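Local coordinates for protein alpha-galactosidase 1 (Saccharomyces cerevisiae, PDB 3LRK) that hydrolyses terminal, non-reducing alpha-D-galactose residues from alpha-galactosides such as galactose oligosaccharides, galactomannans and galactolipids, working as a secreted, glycosylated homotetramer of family GH27, at residues S305-S311 with L396-V401; D274-A278 with P458-I462. The protein carries 1 engineered substitution. All coordinates share one frame; numbering follows the deposited sequence.

Interaction 1: residues S305-S311 with L396-V401. With GOL (glycerol), chain J.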
loop_
_atom_site.group_PDB
_atom_site.type_symbol
_atom_site.label_atom_id
_atom_site.label_comp_id
_atom_site.label_asym_id
_atom_site.label_seq_id
_atom_site.Cartn_x
_atom_site.Cartn_y
_atom_site.Cartn_z
ATOM N N SER A 305 -41.480 -9.512 -8.407
ATOM C CA SER A 305 -41.284 -10.111 -9.734
ATOM C C SER A 305 -39.820 -10.064 -10.196
ATOM O O SER A 305 -39.421 -10.814 -11.091
ATOM C CB SER A 305 -42.199 -9.483 -10.781
ATOM O OG SER A 305 -41.887 -8.129 -10.974
ATOM N N ILE A 306 -39.031 -9.179 -9.590
ATOM C CA ILE A 306 -37.582 -9.196 -9.813
ATOM C C ILE A 306 -36.979 -10.465 -9.175
ATOM O O ILE A 306 -36.311 -11.257 -9.861
ATOM C CB ILE A 306 -36.910 -7.873 -9.349
ATOM C CG1 ILE A 306 -37.257 -6.758 -10.348
ATOM C CG2 ILE A 306 -35.374 -8.031 -9.236
ATOM C CD1 ILE A 306 -37.062 -5.363 -9.834
ATOM N N TYR A 307 -37.265 -10.684 -7.889
ATOM C CA TYR A 307 -36.792 -11.884 -7.178
ATOM C C TYR A 307 -37.264 -13.188 -7.819
ATOM O O TYR A 307 -36.649 -14.233 -7.630
ATOM C CB TYR A 307 -37.280 -11.884 -5.733
ATOM C CG TYR A 307 -36.499 -11.004 -4.787
ATOM C CD1 TYR A 307 -37.140 -10.001 -4.061
ATOM C CD2 TYR A 307 -35.119 -11.189 -4.600
ATOM C CE1 TYR A 307 -36.428 -9.186 -3.168
ATOM C CE2 TYR A 307 -34.398 -10.378 -3.714
ATOM C CZ TYR A 307 -35.058 -9.385 -3.007
ATOM O OH TYR A 307 -34.344 -8.592 -2.142
ATOM N N SER A 308 -38.372 -13.121 -8.554
ATOM C CA SER A 308 -38.991 -14.316 -9.113
ATOM C C SER A 308 -38.659 -14.544 -10.589
ATOM O O SER A 308 -39.209 -15.453 -11.210
ATOM C CB SER A 308 -40.512 -14.278 -8.894
ATOM O OG SER A 308 -41.126 -13.427 -9.843
ATOM N N GLN A 309 -37.745 -13.747 -11.146
ATOM C CA GLN A 309 -37.358 -13.911 -12.555
ATOM C C GLN A 309 -36.486 -15.156 -12.764
ATOM O O GLN A 309 -35.252 -15.113 -12.609
ATOM C CB GLN A 309 -36.698 -12.639 -13.113
ATOM C CG GLN A 309 -36.475 -12.642 -14.653
ATOM C CD GLN A 309 -37.766 -12.444 -15.461
ATOM O OE1 GLN A 309 -38.863 -12.427 -14.906
ATOM N NE2 GLN A 309 -37.629 -12.294 -16.773
ATOM N N ALA A 310 -37.145 -16.252 -13.139
ATOM C CA ALA A 310 -36.509 -17.554 -13.338
ATOM C C ALA A 310 -35.334 -17.517 -14.308
ATOM O O ALA A 310 -34.333 -18.187 -14.089
ATOM C CB ALA A 310 -37.540 -18.581 -13.792
ATOM N N SER A 311 -35.471 -16.714 -15.360
ATOM C CA SER A 311 -34.466 -16.558 -16.413
ATOM C C SER A 311 -33.137 -16.027 -15.862
ATOM O O SER A 311 -32.050 -16.442 -16.280
ATOM C CB SER A 311 -35.001 -15.566 -17.446
ATOM O OG SER A 311 -34.467 -15.859 -18.716
ATOM N N LEU A 396 -33.606 -11.531 -21.330
ATOM C CA LEU A 396 -33.816 -12.257 -20.074
ATOM C C LEU A 396 -34.868 -11.607 -19.167
ATOM O O LEU A 396 -35.324 -12.228 -18.202
ATOM C CB LEU A 396 -32.484 -12.450 -19.324
ATOM C CG LEU A 396 -31.450 -13.380 -19.978
ATOM C CD1 LEU A 396 -30.054 -13.207 -19.370
ATOM C CD2 LEU A 396 -31.867 -14.844 -19.914
ATOM N N TRP A 397 -35.256 -10.367 -19.473
ATOM C CA TRP A 397 -36.295 -9.682 -18.690
ATOM C C TRP A 397 -37.708 -9.769 -19.287
ATOM O O TRP A 397 -38.684 -9.350 -18.662
ATOM C CB TRP A 397 -35.883 -8.246 -18.335
ATOM C CG TRP A 397 -34.932 -8.262 -17.167
ATOM C CD1 TRP A 397 -33.579 -8.053 -17.202
ATOM C CD2 TRP A 397 -35.259 -8.566 -15.803
ATOM N NE1 TRP A 397 -33.050 -8.190 -15.937
ATOM C CE2 TRP A 397 -34.058 -8.505 -15.062
ATOM C CE3 TRP A 397 -36.454 -8.881 -15.135
ATOM C CZ2 TRP A 397 -34.015 -8.743 -13.684
ATOM C CZ3 TRP A 397 -36.411 -9.112 -13.760
ATOM C CH2 TRP A 397 -35.197 -9.046 -13.053
ATOM N N ALA A 398 -37.805 -10.349 -20.480
ATOM C CA ALA A 398 -39.098 -10.636 -21.099
ATOM C C ALA A 398 -39.893 -11.624 -20.249
ATOM O O ALA A 398 -39.318 -12.464 -19.545
ATOM C CB ALA A 398 -38.903 -11.183 -22.492
ATOM N N ASN A 399 -41.217 -11.509 -20.313
ATOM C CA ASN A 399 -42.126 -12.420 -19.613
ATOM C C ASN A 399 -41.985 -12.381 -18.092
ATOM O O ASN A 399 -42.194 -13.389 -17.419
ATOM C CB ASN A 399 -41.976 -13.863 -20.126
ATOM C CG ASN A 399 -42.086 -13.968 -21.638
ATOM O OD1 ASN A 399 -42.797 -13.191 -22.279
ATOM N ND2 ASN A 399 -41.381 -14.936 -22.214
ATOM N N ARG A 400 -41.622 -11.222 -17.551
ATOM C CA ARG A 400 -41.568 -11.072 -16.105
ATOM C C ARG A 400 -43.003 -10.989 -15.575
ATOM O O ARG A 400 -43.911 -10.543 -16.285
ATOM C CB ARG A 400 -40.710 -9.862 -15.696
ATOM C CG ARG A 400 -41.448 -8.743 -15.012
ATOM C CD ARG A 400 -40.634 -8.126 -13.890
ATOM N NE ARG A 400 -40.051 -6.861 -14.294
ATOM C CZ ARG A 400 -39.843 -5.817 -13.494
ATOM N NH1 ARG A 400 -40.173 -5.856 -12.214
ATOM N NH2 ARG A 400 -39.305 -4.719 -13.997
ATOM N N VAL A 401 -43.213 -11.446 -14.345
ATOM C CA VAL A 401 -44.543 -11.400 -13.737
ATOM C C VAL A 401 -44.982 -9.941 -13.651
ATOM O O VAL A 401 -44.288 -9.116 -13.050
ATOM C CB VAL A 401 -44.567 -12.067 -12.332
ATOM C CG1 VAL A 401 -45.951 -11.961 -11.707
ATOM C CG2 VAL A 401 -44.127 -13.530 -12.413
HETATM C C1 GOL J . -41.575 -16.678 -12.933
HETATM O O1 GOL J . -40.723 -17.597 -12.279
HETATM C C2 GOL J . -41.097 -16.456 -14.364
HETATM O O2 GOL J . -39.827 -15.848 -14.343
HETATM C C3 GOL J . -42.089 -15.558 -15.098
HETATM O O3 GOL J . -41.974 -15.780 -16.487
HETATM O O HOH W 1 -40.831 -12.296 -12.942
HETATM O O HOH W 2 -43.482 -6.503 -12.319
#
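Gln309 supplies most of the polar grip on the 396-401 loop. Gln309 NE2 gives one hydrogen to Leu396 O (2.7 Å, nearly straight at 168°) and the other to Ala398 O at 3.3 Å, the latter from above that carbonyl's plane. Both acceptors lie close to the amide plane, which fixes the rotation of the amide. Arg400 adds a third direct bond, NH1 to Ser305 OG (3.1 Å), in the guanidinium plane; its NH2 forms a salt bridge with Asp273. Water extends the network: one molecule joins Ser305 O, Gln309 OE1 and Val401 N, and a second bridges Ser305 OG and Val401 O. A glycerol, probably from the crystallisation liquor, links Ser308 O, Ala310 N and Asn399 O. Among the apolar contacts, Gln309 CG, anti to the backbone N (chi1 -170°), lies over the six-membered ring of Trp397, 4.0 Å from its centroid, a CH-pi contact; the bend at chi2 (74°) then turns the amide toward the loop carbonyls. Ile306 CG2 meets Trp397 CH2 obliquely at 4.0 Å. The contact joins the turn between helices 301-307 and 310-316 to the loop leaving strand 391-395 of the C-terminal beta sandwich; Trp397 NE1 bonds Ser281 on helix 273-285, and Leu396 packs against strand 461-469.

Interaction 2: residues D274-A278 with P458-I462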
loop_
_atom_site.group_PDB
_atom_site.type_symbol
_atom_site.label_atom_id
_atom_site.label_comp_id
_atom_site.label_asym_id
_atom_site.label_seq_id
_atom_site.Cartn_x
_atom_site.Cartn_y
_atom_site.Cartn_z
ATOM N N ASP A 274 -35.622 0.095 -12.520
ATOM C CA ASP A 274 -34.405 -0.122 -13.309
ATOM C C ASP A 274 -33.195 -0.450 -12.437
ATOM O O ASP A 274 -32.430 -1.351 -12.767
ATOM C CB ASP A 274 -34.110 1.082 -14.197
ATOM C CG ASP A 274 -35.063 1.179 -15.362
ATOM O OD1 ASP A 274 -35.190 0.183 -16.108
ATOM O OD2 ASP A 274 -35.680 2.252 -15.520
ATOM N N GLU A 275 -33.040 0.287 -11.335
ATOM C CA GLU A 275 -31.948 0.074 -10.388
ATOM C C GLU A 275 -31.994 -1.324 -9.772
ATOM O O GLU A 275 -30.959 -1.972 -9.640
ATOM C CB GLU A 275 -31.944 1.152 -9.290
ATOM C CG GLU A 275 -31.430 2.511 -9.766
ATOM C CD GLU A 275 -31.520 3.618 -8.715
ATOM O OE1 GLU A 275 -32.354 3.538 -7.788
ATOM O OE2 GLU A 275 -30.757 4.596 -8.831
ATOM N N GLU A 276 -33.194 -1.782 -9.407
ATOM C CA GLU A 276 -33.375 -3.115 -8.850
ATOM C C GLU A 276 -33.101 -4.220 -9.878
ATOM O O GLU A 276 -32.534 -5.251 -9.530
ATOM C CB GLU A 276 -34.765 -3.271 -8.217
ATOM C CG GLU A 276 -34.921 -2.494 -6.904
ATOM C CD GLU A 276 -36.222 -2.782 -6.163
ATOM O OE1 GLU A 276 -37.020 -3.629 -6.617
ATOM O OE2 GLU A 276 -36.434 -2.156 -5.105
ATOM N N LYS A 277 -33.470 -3.992 -11.142
ATOM C CA LYS A 277 -33.204 -4.968 -12.220
ATOM C C LYS A 277 -31.707 -5.098 -12.506
ATOM O O LYS A 277 -31.195 -6.209 -12.684
ATOM C CB LYS A 277 -33.921 -4.577 -13.520
ATOM C CG LYS A 277 -35.447 -4.724 -13.496
ATOM C CD LYS A 277 -36.012 -4.914 -14.905
ATOM C CE LYS A 277 -35.887 -3.655 -15.749
ATOM N NZ LYS A 277 -36.463 -3.850 -17.104
ATOM N N ALA A 278 -31.028 -3.953 -12.573
ATOM C CA ALA A 278 -29.575 -3.890 -12.762
ATOM C C ALA A 278 -28.854 -4.625 -11.633
ATOM O O ALA A 278 -27.969 -5.439 -11.880
ATOM C CB ALA A 278 -29.118 -2.441 -12.832
ATOM N N PRO A 458 -32.288 2.308 -20.157
ATOM C CA PRO A 458 -32.719 3.349 -19.227
ATOM C C PRO A 458 -31.611 3.769 -18.258
ATOM O O PRO A 458 -30.677 2.997 -17.997
ATOM C CB PRO A 458 -33.875 2.695 -18.458
ATOM C CG PRO A 458 -34.292 1.526 -19.267
ATOM C CD PRO A 458 -33.087 1.077 -20.025
ATOM N N ALA A 459 -31.722 4.989 -17.736
ATOM C CA ALA A 459 -30.820 5.483 -16.694
ATOM C C ALA A 459 -30.754 4.510 -15.517
ATOM O O ALA A 459 -31.796 4.038 -15.038
ATOM C CB ALA A 459 -31.276 6.844 -16.217
ATOM N N HIS A 460 -29.534 4.213 -15.058
ATOM C CA HIS A 460 -29.309 3.254 -13.961
ATOM C C HIS A 460 -29.951 1.892 -14.238
ATOM O O HIS A 460 -30.387 1.199 -13.319
ATOM C CB HIS A 460 -29.817 3.818 -12.620
ATOM C CG HIS A 460 -28.990 4.939 -12.071
ATOM N ND1 HIS A 460 -29.106 5.376 -10.768
ATOM C CD2 HIS A 460 -28.025 5.703 -12.638
ATOM C CE1 HIS A 460 -28.259 6.367 -10.560
ATOM N NE2 HIS A 460 -27.587 6.583 -11.676
ATOM N N GLY A 461 -30.003 1.512 -15.510
ATOM C CA GLY A 461 -30.655 0.276 -15.921
ATOM C C GLY A 461 -29.770 -0.641 -16.736
ATOM O O GLY A 461 -28.559 -0.403 -16.884
ATOM N N ILE A 462 -30.387 -1.672 -17.305
ATOM C CA ILE A 462 -29.644 -2.765 -17.913
ATOM C C ILE A 462 -30.366 -3.385 -19.115
ATOM O O ILE A 462 -31.593 -3.499 -19.129
ATOM C CB ILE A 462 -29.278 -3.862 -16.827
ATOM C CG1 ILE A 462 -28.173 -4.802 -17.317
ATOM C CG2 ILE A 462 -30.525 -4.617 -16.308
ATOM C CD1 ILE A 462 -27.678 -5.807 -16.257
HETATM O O HOH W 3 -34.389 4.597 -15.191
HETATM O O HOH W 4 -33.353 -1.741 -17.088
#
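Glu275 and His460 run alongside each other where helix 273-285 of the TIM-barrel domain meets the type II beta turn Pro458-Gly461, which leads into strand 461-469 of the C-terminal antiparallel sheet. The carboxylate and imidazole are nearly coplanar, 19° apart. His460 ND1 donates to Glu275 OE2 at 2.7 Å and 171°, with the oxygen in the ring plane and using its anti lone pair. Glu275 is extended beyond CG (chi2 176°), which carries OE2 out to the ring edge, while its OE1 accepts from Thr272 N; with both oxygens engaged, the carboxylate is held in orientation. Phe214 stacks on the His460 ring. The pairing may favour a protonated imidazole.

Asp274 crosses Pro458 at about a right angle, laying its carboxylate against the pyrrolidine ring, with OD2 3.5 Å from Pro458 CB. Each carboxylate oxygen also reaches the turn or strand through a water: OD2 to Ala459 O, OD1 to Ile462 N. Farther along the helix the contact becomes apolar. Ile462 points CG2 at the backbone of Ala278, approaching its CA at 3.7 Å, and Ala278 CB lies 4.2 Å from Ile462 CB. The backbones also come close enough for a CA-H...O contact, Glu275 CA lying 3.5 Å from His460 O.

Interactions 1 and 2, with centres 14 Å apart, are neighbouring parts of one interface between the TIM-barrel domain and the C-terminal beta sandwich; in sequence, interaction 1 is nested within the loop closed by interaction 2. Lys277 joins them: its CD packs 3.4 Å from Arg400 NH2 and 3.8 Å from Trp397 CD2, and it makes a cation-pi contact with the Trp397 ring. Beside it, Ile306 CD1 rests 3.5 Å from Glu276 CB. Both contacts lie away from the catalytic Asp149 and Asp209. Bound N-acetylglucosamine lies near both: one sugar residue is about 6 Å from the Arg400 side chain, and one, not necessarily the same, about 7 Å from that of Asp274.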